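Local structure of glycoside hydrolase family 61 (Trichoderma reesei QM6a, 5O2X) at residues Trp84-Ile90 and His157-His163; Phe112-Gly118 and Ile219-Val225; Gly122-Trp128 and Ile210-Leu215. The protein is a copper-dependent lytic polysaccharide monooxygenase of family AA9 that probably cleaves cellulose chains by oxidation. All blocks are in the same frame, centred on the assembly; numbering follows the deposited sequence. Where two conformers were deposited one is given.

Contact 1: residues Trp84-Ile90 and His157-His163. With CU (copper (II) ion), chain S; SO4 (sulfate ion), chain T.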
loop_
_atom_site.group_PDB
_atom_site.type_symbol
_atom_site.label_atom_id
_atom_site.label_comp_id
_atom_site.label_asym_id
_atom_site.label_seq_id
_atom_site.Cartn_x
_atom_site.Cartn_y
_atom_site.Cartn_z
ATOM N N TRP A 84 -7.202 13.008 -3.328
ATOM C CA TRP A 84 -7.160 11.835 -4.189
ATOM C C TRP A 84 -8.425 11.852 -5.067
ATOM O O TRP A 84 -9.505 12.113 -4.566
ATOM C CB TRP A 84 -7.156 10.569 -3.311
ATOM C CG TRP A 84 -7.221 9.315 -4.130
ATOM C CD1 TRP A 84 -8.321 8.554 -4.375
ATOM C CD2 TRP A 84 -6.163 8.744 -4.896
ATOM N NE1 TRP A 84 -8.039 7.543 -5.251
ATOM C CE2 TRP A 84 -6.701 7.633 -5.571
ATOM C CE3 TRP A 84 -4.797 9.038 -5.064
ATOM C CZ2 TRP A 84 -5.923 6.849 -6.434
ATOM C CZ3 TRP A 84 -4.055 8.243 -5.890
ATOM C CH2 TRP A 84 -4.605 7.186 -6.569
ATOM N N PRO A 85 -8.295 11.568 -6.374
ATOM C CA PRO A 85 -9.403 11.855 -7.294
ATOM C C PRO A 85 -10.347 10.717 -7.619
ATOM O O PRO A 85 -11.305 10.980 -8.329
ATOM C CB PRO A 85 -8.684 12.379 -8.560
ATOM C CG PRO A 85 -7.388 11.628 -8.554
ATOM C CD PRO A 85 -6.996 11.551 -7.108
ATOM N N HIS A 86 -10.072 9.477 -7.245
ATOM C CA HIS A 86 -10.785 8.342 -7.815
ATOM C C HIS A 86 -11.471 7.435 -6.772
ATOM O O HIS A 86 -10.970 7.263 -5.683
ATOM C CB HIS A 86 -9.836 7.411 -8.580
ATOM C CG HIS A 86 -8.962 8.087 -9.592
ATOM N ND1 HIS A 86 -9.457 8.869 -10.592
ATOM C CD2 HIS A 86 -7.627 8.035 -9.789
ATOM C CE1 HIS A 86 -8.438 9.242 -11.373
ATOM N NE2 HIS A 86 -7.308 8.775 -10.905
ATOM N N PRO A 87 -12.564 6.778 -7.172
ATOM C CA PRO A 87 -13.231 5.791 -6.312
ATOM C C PRO A 87 -12.558 4.409 -6.400
ATOM O O PRO A 87 -12.262 3.929 -7.488
ATOM C CB PRO A 87 -14.629 5.711 -6.936
ATOM C CG PRO A 87 -14.401 5.966 -8.409
ATOM C CD PRO A 87 -13.327 7.013 -8.422
ATOM N N GLY A 88 -12.379 3.791 -5.237
ATOM C CA GLY A 88 -11.975 2.411 -5.206
ATOM C C GLY A 88 -11.498 1.957 -3.844
ATOM O O GLY A 88 -11.508 2.709 -2.863
ATOM N N PRO A 89 -11.068 0.688 -3.777
ATOM C CA PRO A 89 -10.650 0.070 -2.519
ATOM C C PRO A 89 -9.215 0.415 -2.147
ATOM O O PRO A 89 -8.419 0.899 -2.961
ATOM C CB PRO A 89 -10.745 -1.434 -2.861
ATOM C CG PRO A 89 -10.369 -1.496 -4.312
ATOM C CD PRO A 89 -11.062 -0.259 -4.893
ATOM N N ILE A 90 -8.903 0.113 -0.883
ATOM C CA ILE A 90 -7.564 0.303 -0.328
ATOM C C ILE A 90 -7.184 -0.986 0.391
ATOM O O ILE A 90 -8.003 -1.549 1.148
ATOM C CB ILE A 90 -7.523 1.508 0.643
ATOM C CG1 ILE A 90 -7.803 2.786 -0.151
ATOM C CG2 ILE A 90 -6.169 1.593 1.339
ATOM C CD1 ILE A 90 -7.958 4.033 0.699
ATOM N N HIS A 157 1.340 -0.831 0.416
ATOM C CA HIS A 157 0.056 -0.125 0.529
ATOM C C HIS A 157 -0.452 0.178 -0.865
ATOM O O HIS A 157 0.344 0.488 -1.757
ATOM C CB HIS A 157 0.332 1.175 1.297
ATOM C CG HIS A 157 -0.826 2.108 1.349
ATOM N ND1 HIS A 157 -1.962 1.922 2.089
ATOM C CD2 HIS A 157 -1.060 3.273 0.685
ATOM C CE1 HIS A 157 -2.796 2.933 1.910
ATOM N NE2 HIS A 157 -2.271 3.780 1.060
ATOM N N GLU A 158 -1.753 0.094 -1.105
ATOM C CA GLU A 158 -2.220 0.264 -2.471
ATOM C C GLU A 158 -3.640 0.805 -2.478
ATOM O O GLU A 158 -4.533 0.309 -1.795
ATOM C CB GLU A 158 -2.194 -1.103 -3.161
ATOM C CG GLU A 158 -2.621 -1.141 -4.612
ATOM C CD GLU A 158 -2.493 -2.539 -5.177
ATOM O OE1 GLU A 158 -2.807 -3.500 -4.418
ATOM O OE2 GLU A 158 -2.038 -2.696 -6.331
ATOM N N ILE A 159 -3.864 1.805 -3.344
ATOM C CA ILE A 159 -5.197 2.236 -3.749
ATOM C C ILE A 159 -5.431 1.658 -5.137
ATOM O O ILE A 159 -4.532 1.655 -5.980
ATOM C CB ILE A 159 -5.322 3.780 -3.829
ATOM C CG1 ILE A 159 -4.941 4.469 -2.520
ATOM C CG2 ILE A 159 -6.744 4.149 -4.216
ATOM C CD1 ILE A 159 -4.917 5.974 -2.629
ATOM N N ILE A 160 -6.647 1.164 -5.385
ATOM C CA ILE A 160 -7.045 0.763 -6.737
ATOM C C ILE A 160 -8.148 1.744 -7.145
ATOM O O ILE A 160 -9.059 2.075 -6.348
ATOM C CB ILE A 160 -7.509 -0.688 -6.782
ATOM C CG1 ILE A 160 -6.427 -1.630 -6.222
ATOM C CG2 ILE A 160 -7.843 -1.062 -8.236
ATOM C CD1 ILE A 160 -6.821 -3.052 -6.137
ATOM N N ALA A 161 -8.046 2.317 -8.336
ATOM C CA ALA A 161 -9.061 3.186 -8.875
ATOM C C ALA A 161 -9.895 2.428 -9.886
ATOM O O ALA A 161 -9.357 1.775 -10.790
ATOM C CB ALA A 161 -8.439 4.389 -9.530
ATOM N N LEU A 162 -11.229 2.566 -9.743
ATOM C CA LEU A 162 -12.178 1.777 -10.505
ATOM C C LEU A 162 -13.051 2.597 -11.447
ATOM O O LEU A 162 -13.975 2.034 -12.044
ATOM C CB LEU A 162 -13.053 0.939 -9.567
ATOM C CG LEU A 162 -12.317 -0.062 -8.695
ATOM C CD1 LEU A 162 -13.322 -0.735 -7.768
ATOM C CD2 LEU A 162 -11.542 -1.093 -9.515
ATOM N N HIS A 163 -12.820 3.899 -11.566
ATOM C CA HIS A 163 -13.679 4.717 -12.431
ATOM C C HIS A 163 -13.681 4.286 -13.895
ATOM O O HIS A 163 -14.660 4.505 -14.600
ATOM C CB HIS A 163 -13.273 6.180 -12.310
ATOM C CG HIS A 163 -11.840 6.424 -12.631
ATOM N ND1 HIS A 163 -10.818 5.913 -11.860
ATOM C CD2 HIS A 163 -11.276 7.061 -13.686
ATOM C CE1 HIS A 163 -9.674 6.259 -12.426
ATOM N NE2 HIS A 163 -9.920 6.960 -13.523
HETATM CU CU CU S . -5.510 9.111 -11.553
HETATM S S SO4 T . -8.222 9.239 -15.878
HETATM O O1 SO4 T . -9.600 9.760 -15.987
HETATM O O2 SO4 T . -7.649 9.476 -17.215
HETATM O O3 SO4 T . -7.512 9.931 -14.766
HETATM O O4 SO4 T . -8.236 7.857 -15.533
HETATM O O HOH W 1 -9.343 4.996 -5.973
HETATM O O HOH W 2 -5.998 11.436 -11.947
HETATM O O HOH W 3 -6.108 8.240 -13.296
#
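His157 turns the CE1 side of its imidazole to Ile90, 3.7 Å from Ile90 CG2, while its nitrogens bond to Asp92 and Trp79. The carbonyl of Glu158 takes a CA-H...O contact from Ile90, and the next residue, Ile159, forms a non-hydrogen-bonded antiparallel pair with Ile90, their side chains lying alongside and pointing the same way. Ile159 also sets CD1 squarely over the six-membered ring of Trp84, 3.7 Å from its centroid and 8° off the ring normal; Pro85 CD packs on the opposite face. Ile160 N gives a nearly straight bond to Pro89 O (3.0 Å), and Ile160 O receives a water that Trp84 NE1 also holds. Gly88 CA lies against the same carbonyl, where a beta carbon would collide. Strand 151-161 belongs to the immunoglobulin-like beta-sandwich of AA9 enzymes, and the loop running antiparallel beside its end carries His86 of the histidine brace, with NE2 1.9 Å from the copper. Ala161 CB packs 3.5 Å from His86 CB. Leu162 N then bonds to Pro87 O at 2.8 Å, while Leu162 CD1 packs on Pro89 CD. Finally, a chi1 of 57° swings the His163 imidazole over that of His86 as an offset stack, centroids 3.9 Å apart and planes at 7°; His163 NE2 donates to sulfate O4 at 2.8 Å.

Contact 2: residues Phe112-Gly118 and Ile219-Val225. With MAN (alpha-D-mannopyranose), chain J; MAN (alpha-D-mannopyranose), chain I; SO4 (sulfate ion), chain V.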
loop_
_atom_site.group_PDB
_atom_site.type_symbol
_atom_site.label_atom_id
_atom_site.label_comp_id
_atom_site.label_asym_id
_atom_site.label_seq_id
_atom_site.Cartn_x
_atom_site.Cartn_y
_atom_site.Cartn_z
ATOM N N PHE A 112 1.177 -11.143 2.427
ATOM C CA PHE A 112 -0.053 -11.471 3.140
ATOM C C PHE A 112 -0.793 -10.161 3.432
ATOM O O PHE A 112 -0.189 -9.132 3.733
ATOM C CB PHE A 112 0.205 -12.310 4.406
ATOM C CG PHE A 112 1.200 -11.738 5.385
ATOM C CD1 PHE A 112 2.568 -12.054 5.280
ATOM C CD2 PHE A 112 0.801 -10.942 6.431
ATOM C CE1 PHE A 112 3.459 -11.572 6.182
ATOM C CE2 PHE A 112 1.712 -10.476 7.355
ATOM C CZ PHE A 112 3.049 -10.780 7.242
ATOM N N LYS A 113 -2.123 -10.224 3.305
ATOM C CA LYS A 113 -2.947 -9.027 3.415
ATOM C C LYS A 113 -3.299 -8.735 4.860
ATOM O O LYS A 113 -3.890 -9.596 5.550
ATOM C CB LYS A 113 -4.216 -9.213 2.577
ATOM C CG LYS A 113 -5.054 -7.952 2.491
ATOM C CD LYS A 113 -6.359 -8.127 1.739
ATOM C CE LYS A 113 -6.171 -8.141 0.228
ATOM N NZ LYS A 113 -7.411 -8.649 -0.436
ATOM N N ILE A 114 -2.956 -7.543 5.319
ATOM C CA ILE A 114 -3.271 -7.135 6.689
ATOM C C ILE A 114 -4.468 -6.199 6.818
ATOM O O ILE A 114 -4.993 -6.096 7.923
ATOM C CB ILE A 114 -2.028 -6.572 7.427
ATOM C CG1 ILE A 114 -1.483 -5.298 6.813
ATOM C CG2 ILE A 114 -0.971 -7.661 7.557
ATOM C CD1 ILE A 114 -0.474 -4.582 7.707
ATOM N N ASP A 115 -4.927 -5.568 5.741
ATOM C CA ASP A 115 -6.207 -4.872 5.773
ATOM C C ASP A 115 -6.725 -4.765 4.365
ATOM O O ASP A 115 -6.030 -5.025 3.368
ATOM C CB ASP A 115 -6.182 -3.518 6.527
ATOM C CG ASP A 115 -5.739 -2.316 5.731
ATOM O OD1 ASP A 115 -5.087 -2.512 4.688
ATOM O OD2 ASP A 115 -6.031 -1.177 6.177
ATOM N N GLY A 116 -8.017 -4.401 4.257
ATOM C CA GLY A 116 -8.619 -4.212 2.955
ATOM C C GLY A 116 -10.038 -3.751 3.117
ATOM O O GLY A 116 -10.852 -4.424 3.761
ATOM N N VAL A 117 -10.339 -2.589 2.517
ATOM C CA VAL A 117 -11.686 -2.017 2.536
ATOM C C VAL A 117 -12.097 -1.717 1.123
ATOM O O VAL A 117 -11.296 -1.161 0.329
ATOM C CB VAL A 117 -11.724 -0.731 3.401
ATOM C CG1 VAL A 117 -13.105 -0.084 3.396
ATOM C CG2 VAL A 117 -11.328 -1.056 4.841
ATOM N N GLY A 118 -13.337 -2.059 0.786
ATOM C CA GLY A 118 -13.836 -1.885 -0.542
ATOM C C GLY A 118 -14.993 -0.910 -0.631
ATOM O O GLY A 118 -14.831 0.296 -0.376
ATOM N N ILE A 219 -13.099 -7.495 -3.017
ATOM C CA ILE A 219 -11.792 -6.877 -3.076
ATOM C C ILE A 219 -10.820 -7.894 -3.659
ATOM O O ILE A 219 -10.794 -9.035 -3.207
ATOM C CB ILE A 219 -11.299 -6.430 -1.686
ATOM C CG1 ILE A 219 -12.275 -5.457 -1.023
ATOM C CG2 ILE A 219 -9.897 -5.839 -1.764
ATOM C CD1 ILE A 219 -11.946 -5.177 0.398
ATOM N N PRO A 220 -9.989 -7.525 -4.644
ATOM C CA PRO A 220 -9.024 -8.417 -5.212
ATOM C C PRO A 220 -7.953 -8.857 -4.224
ATOM O O PRO A 220 -7.697 -8.197 -3.216
ATOM C CB PRO A 220 -8.420 -7.562 -6.390
ATOM C CG PRO A 220 -9.472 -6.548 -6.701
ATOM C CD PRO A 220 -10.074 -6.232 -5.370
ATOM N N GLY A 221 -7.312 -9.959 -4.565
ATOM C CA GLY A 221 -6.204 -10.484 -3.783
ATOM C C GLY A 221 -6.644 -11.489 -2.732
ATOM O O GLY A 221 -7.814 -11.874 -2.632
ATOM N N PRO A 222 -5.694 -11.957 -1.916
ATOM C CA PRO A 222 -5.979 -12.969 -0.907
ATOM C C PRO A 222 -6.765 -12.392 0.259
ATOM O O PRO A 222 -6.904 -11.186 0.432
ATOM C CB PRO A 222 -4.558 -13.437 -0.488
ATOM C CG PRO A 222 -3.703 -12.220 -0.710
ATOM C CD PRO A 222 -4.257 -11.650 -2.005
ATOM N N THR A 223 -7.270 -13.286 1.100
ATOM C CA THR A 223 -7.964 -12.908 2.313
ATOM C C THR A 223 -7.111 -12.091 3.274
ATOM O O THR A 223 -5.908 -12.341 3.386
ATOM C CB THR A 223 -8.440 -14.274 3.057
ATOM O OG1 THR A 223 -7.326 -15.150 3.128
ATOM C CG2 THR A 223 -9.582 -14.941 2.327
ATOM N N VAL A 224 -7.732 -11.173 3.994
ATOM C CA VAL A 224 -7.106 -10.597 5.161
ATOM C C VAL A 224 -6.835 -11.731 6.176
ATOM O O VAL A 224 -7.694 -12.574 6.410
ATOM C CB VAL A 224 -7.993 -9.511 5.812
ATOM C CG1 VAL A 224 -7.340 -8.974 7.093
ATOM C CG2 VAL A 224 -8.220 -8.364 4.820
ATOM N N VAL A 225 -5.645 -11.717 6.740
ATOM C CA VAL A 225 -5.250 -12.768 7.705
ATOM C C VAL A 225 -6.320 -12.863 8.803
ATOM O O VAL A 225 -6.803 -11.870 9.340
ATOM C CB VAL A 225 -3.902 -12.369 8.341
ATOM C CG1 VAL A 225 -3.502 -13.371 9.387
ATOM C CG2 VAL A 225 -2.804 -12.260 7.287
HETATM C C1 MAN J . -6.736 -15.297 4.411
HETATM C C2 MAN J . -5.380 -15.915 4.191
HETATM C C3 MAN J . -5.496 -17.327 3.646
HETATM C C4 MAN J . -6.431 -18.150 4.518
HETATM C C5 MAN J . -7.737 -17.434 4.680
HETATM C C6 MAN J . -8.587 -18.241 5.651
HETATM O O2 MAN J . -4.700 -15.934 5.443
HETATM O O3 MAN J . -4.199 -17.955 3.538
HETATM O O4 MAN J . -6.544 -19.426 3.851
HETATM O O5 MAN J . -7.589 -16.122 5.195
HETATM O O6 MAN J . -8.130 -18.049 7.000
HETATM C C1 MAN I . -13.261 -4.689 6.169
HETATM C C2 MAN I . -14.050 -3.600 6.886
HETATM C C3 MAN I . -15.064 -4.209 7.877
HETATM C C4 MAN I . -15.912 -5.221 7.077
HETATM C C5 MAN I . -15.039 -6.313 6.477
HETATM C C6 MAN I . -15.822 -7.392 5.708
HETATM O O2 MAN I . -14.686 -2.829 5.842
HETATM O O3 MAN I . -15.901 -3.211 8.454
HETATM O O4 MAN I . -16.860 -5.845 7.958
HETATM O O5 MAN I . -14.098 -5.667 5.606
HETATM O O6 MAN I . -16.267 -6.939 4.422
HETATM S S SO4 V . -7.193 -16.614 -0.606
HETATM O O1 SO4 V . -6.611 -16.489 -1.984
HETATM O O2 SO4 V . -8.393 -15.743 -0.518
HETATM O O3 SO4 V . -6.166 -16.122 0.296
HETATM O O4 SO4 V . -7.687 -17.998 -0.251
HETATM O O HOH W 4 -3.223 -12.835 3.048
#
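Val225 N donates to Lys113 O at 3.0 Å with an N-H...O angle of 164°, fastening the extended segment 219-225 to strand 110-121. This strand belongs to the AA9 beta-sandwich and carries a classic beta bulge, with Ile114 and Asp115 both facing Asp92; the outer segment lacks regular structure, consistent with a predicted linker folded onto the catalytic domain. Lys113 reaches across with CG anti to the backbone N (chi1 -173°) and bends at chi3, which brings NZ into the curve of the segment around Gly221. There NZ donates to Pro222 O at 2.7 Å and to Pro220 O at 2.8 Å, tilted from the plane of each carbonyl. The aliphatic part of the lysine is crossed at about a right angle by Val224, whose CG2 lies 3.6 Å from Lys113 CD. Replacing Lys113 by a leucine would probably leave both proline carbonyls without this donor and the bend around Gly221 freer to move. At one end of the interface Ile219 pushes CD1 against the backbone of Gly118, 3.4 Å from its N; at the other, Phe112 CD2 touches Val225 CG2. A mannose is linked to Thr223 OG1, and a water accepts from Lys113 N at 2.8 Å and donates to Thr223 O.

Contact 3: residues Gly122-Trp128 and Ile210-Leu215. With MAN (alpha-D-mannopyranose), chain G; MAN (alpha-D-mannopyranose), chain H; SO4 (sulfate ion), chain U.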
loop_
_atom_site.group_PDB
_atom_site.type_symbol
_atom_site.label_atom_id
_atom_site.label_comp_id
_atom_site.label_asym_id
_atom_site.label_seq_id
_atom_site.Cartn_x
_atom_site.Cartn_y
_atom_site.Cartn_z
ATOM N N GLY A 122 -23.886 1.628 -1.129
ATOM C CA GLY A 122 -24.462 2.244 -2.285
ATOM C C GLY A 122 -23.891 1.710 -3.588
ATOM O O GLY A 122 -23.300 0.601 -3.670
ATOM N N GLY A 123 -24.052 2.486 -4.647
ATOM C CA GLY A 123 -23.564 2.186 -5.958
ATOM C C GLY A 123 -23.746 3.376 -6.869
ATOM O O GLY A 123 -24.453 4.305 -6.554
ATOM N N ASP A 124 -23.054 3.344 -7.998
ATOM C CA ASP A 124 -23.182 4.414 -9.013
ATOM C C ASP A 124 -22.873 5.816 -8.472
ATOM O O ASP A 124 -23.700 6.698 -8.568
ATOM C CB ASP A 124 -24.544 4.392 -9.668
ATOM C CG ASP A 124 -24.621 5.289 -10.892
ATOM O OD1 ASP A 124 -23.625 5.455 -11.559
ATOM O OD2 ASP A 124 -25.683 5.899 -11.152
ATOM N N PRO A 125 -21.669 6.034 -7.894
ATOM C CA PRO A 125 -20.579 5.090 -7.753
ATOM C C PRO A 125 -20.550 4.321 -6.440
ATOM O O PRO A 125 -19.816 3.340 -6.352
ATOM C CB PRO A 125 -19.346 6.005 -7.839
ATOM C CG PRO A 125 -19.796 7.272 -7.169
ATOM C CD PRO A 125 -21.237 7.411 -7.613
ATOM N N GLY A 126 -21.330 4.751 -5.442
ATOM C CA GLY A 126 -21.200 4.271 -4.071
ATOM C C GLY A 126 -20.112 4.995 -3.321
ATOM O O GLY A 126 -19.414 5.831 -3.860
ATOM N N THR A 127 -20.006 4.671 -2.044
ATOM C CA THR A 127 -18.965 5.180 -1.162
ATOM C C THR A 127 -17.935 4.080 -0.958
ATOM O O THR A 127 -18.312 2.935 -0.671
ATOM C CB THR A 127 -19.542 5.594 0.208
ATOM O OG1 THR A 127 -20.532 6.594 0.030
ATOM C CG2 THR A 127 -18.509 6.102 1.132
ATOM N N TRP A 128 -16.670 4.441 -1.097
ATOM C CA TRP A 128 -15.550 3.506 -1.127
ATOM C C TRP A 128 -14.548 3.861 -0.033
ATOM O O TRP A 128 -14.522 4.971 0.495
ATOM C CB TRP A 128 -14.858 3.551 -2.510
ATOM C CG TRP A 128 -15.716 3.068 -3.609
ATOM C CD1 TRP A 128 -16.704 3.750 -4.231
ATOM C CD2 TRP A 128 -15.727 1.737 -4.152
ATOM N NE1 TRP A 128 -17.292 2.951 -5.178
ATOM C CE2 TRP A 128 -16.719 1.710 -5.136
ATOM C CE3 TRP A 128 -14.977 0.587 -3.925
ATOM C CZ2 TRP A 128 -17.012 0.569 -5.840
ATOM C CZ3 TRP A 128 -15.265 -0.543 -4.637
ATOM C CH2 TRP A 128 -16.271 -0.547 -5.595
ATOM N N ILE A 210 -18.747 0.048 -11.708
ATOM C CA ILE A 210 -19.257 0.566 -10.440
ATOM C C ILE A 210 -20.454 1.531 -10.652
ATOM O O ILE A 210 -21.072 1.933 -9.688
ATOM C CB ILE A 210 -18.145 1.250 -9.620
ATOM C CG1 ILE A 210 -17.688 2.568 -10.239
ATOM C CG2 ILE A 210 -17.009 0.272 -9.357
ATOM C CD1 ILE A 210 -16.694 3.330 -9.394
ATOM N N TYR A 211 -20.772 1.834 -11.924
ATOM C CA TYR A 211 -21.834 2.806 -12.271
ATOM C C TYR A 211 -23.152 2.086 -12.506
ATOM O O TYR A 211 -23.797 2.185 -13.548
ATOM C CB TYR A 211 -21.385 3.718 -13.421
ATOM C CG TYR A 211 -20.127 4.460 -13.012
ATOM C CD1 TYR A 211 -20.167 5.496 -12.119
ATOM C CD2 TYR A 211 -18.884 4.093 -13.500
ATOM C CE1 TYR A 211 -19.016 6.171 -11.717
ATOM C CE2 TYR A 211 -17.728 4.746 -13.116
ATOM C CZ TYR A 211 -17.773 5.755 -12.205
ATOM O OH TYR A 211 -16.620 6.393 -11.796
ATOM N N THR A 212 -23.526 1.331 -11.488
ATOM C CA THR A 212 -24.718 0.519 -11.482
ATOM C C THR A 212 -25.129 0.408 -10.027
ATOM O O THR A 212 -24.321 0.531 -9.113
ATOM C CB THR A 212 -24.471 -0.836 -12.118
ATOM O OG1 THR A 212 -25.692 -1.589 -12.030
ATOM C CG2 THR A 212 -23.341 -1.569 -11.477
ATOM N N SER A 213 -26.431 0.166 -9.785
ATOM C CA SER A 213 -26.912 0.003 -8.408
ATOM C C SER A 213 -28.154 -0.911 -8.485
ATOM O O SER A 213 -28.986 -0.731 -9.351
ATOM C CB SER A 213 -27.297 1.313 -7.838
ATOM O OG SER A 213 -27.546 1.108 -6.458
ATOM N N PRO A 214 -28.267 -1.904 -7.578
ATOM C CA PRO A 214 -27.390 -2.210 -6.472
ATOM C C PRO A 214 -26.029 -2.780 -6.922
ATOM O O PRO A 214 -25.882 -3.208 -8.060
ATOM C CB PRO A 214 -28.170 -3.242 -5.639
ATOM C CG PRO A 214 -29.113 -3.826 -6.578
ATOM C CD PRO A 214 -29.453 -2.771 -7.584
ATOM N N LEU A 215 -25.052 -2.745 -6.043
ATOM C CA LEU A 215 -23.693 -3.095 -6.365
ATOM C C LEU A 215 -23.093 -3.845 -5.188
ATOM O O LEU A 215 -23.221 -3.447 -4.041
ATOM C CB LEU A 215 -22.877 -1.835 -6.613
ATOM C CG LEU A 215 -21.411 -2.006 -7.006
ATOM C CD1 LEU A 215 -21.231 -2.744 -8.282
ATOM C CD2 LEU A 215 -20.727 -0.650 -7.054
HETATM C C1 MAN G . -25.824 -2.664 -12.946
HETATM C C2 MAN G . -27.343 -2.970 -13.004
HETATM C C3 MAN G . -27.830 -3.380 -11.603
HETATM C C4 MAN G . -27.000 -4.533 -11.048
HETATM C C5 MAN G . -25.509 -4.216 -11.123
HETATM C C6 MAN G . -24.677 -5.460 -10.859
HETATM O O2 MAN G . -27.586 -4.020 -13.915
HETATM O O3 MAN G . -29.204 -3.775 -11.631
HETATM O O4 MAN G . -27.390 -4.794 -9.680
HETATM O O5 MAN G . -25.147 -3.825 -12.455
HETATM O O6 MAN G . -23.434 -5.063 -10.283
HETATM C C1 MAN H . -27.996 2.279 -5.801
HETATM C C2 MAN H . -28.005 1.905 -4.295
HETATM C C3 MAN H . -29.008 0.794 -4.005
HETATM C C4 MAN H . -30.356 1.113 -4.615
HETATM C C5 MAN H . -30.210 1.388 -6.094
HETATM C C6 MAN H . -31.581 1.624 -6.719
HETATM O O2 MAN H . -28.336 3.079 -3.601
HETATM O O3 MAN H . -29.247 0.581 -2.604
HETATM O O4 MAN H . -31.223 -0.006 -4.411
HETATM O O5 MAN H . -29.344 2.512 -6.266
HETATM O O6 MAN H . -32.352 0.435 -6.563
HETATM S S SO4 U . -23.923 6.325 -0.707
HETATM O O1 SO4 U . -24.182 7.338 0.359
HETATM O O2 SO4 U . -24.995 6.419 -1.717
HETATM O O3 SO4 U . -23.739 4.979 -0.139
HETATM O O4 SO4 U . -22.652 6.595 -1.383
HETATM O O HOH W 5 -23.521 -1.519 -2.019
HETATM O O HOH W 6 -25.936 -1.416 -3.547
#
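An inverse gamma turn centred on Tyr211, within the long loop after strand 193-194 and just before two O-glycosylated residues, packs against the glycine-rich loop 122-126 that leads into short strand 127-128 and the helix following it. Asp124 N gives the direct hydrogen bond between the two segments, reaching Ile210 O at 3.0 Å; the same carbonyl also takes a weak bond from Thr212 N within the turn. Chi1 of -169° carries the Asp124 carboxylate across to Tyr211, where OD1 comes to the edge of the ring, 3.5 Å from CD1, the carboxylate and ring planes standing 88° apart. Pro125, which follows a cis peptide bond, sets its CB 3.9 Å from Tyr211 CE1. Gly123 lies so close to the other backbone that a beta carbon would collide with Thr212 O. On the inner side Trp128 points the CZ2 corner of its indole at Ile210 CG2, 3.5 Å away, and more loosely at Leu215 CD2. The indole is held in place by Trp128 NE1, which donates to Pro125 O at 2.8 Å from above the carbonyl plane, 46° out of it. Tyr217 meets the same indole edge-to-face.

Thr212 OG1 and Ser213 OG each carry a mannose, and the sugar on Thr212 donates from O4 to Pro214 O at 2.7 Å. A water accepts from Leu215 N at 3.0 Å and donates weakly to Gly122 O. The single direct bond between the segments is thus supplemented by water and by packing, and the bond to Pro125 O fixes the indole against its own loop, from where CZ2 meets Ile210.

In the fold
All three contacts reach the same sheet, and contacts 1 and 2 join where Ile90 O meets Val117 N in a probable hydrogen bond. Those two are buried, whereas contact 3 sits farther from the centre and is partly exposed. Contact 1 pairs a strand end with a loop and adds metal and aromatic chemistry; contact 2 depends on a lysine ammonium serving backbone carbonyls; contact 3 joins largely irregular segments by packing, water and one direct bond. The Trp128 indole links them, touching Leu162 of contact 1 and Gly118 of contact 2, while Tyr211 reaches His163. Segments 210-215 and 219-225 both come from the long stretch after strand 193-194 and bear mannose, unlike the two segments of contact 1.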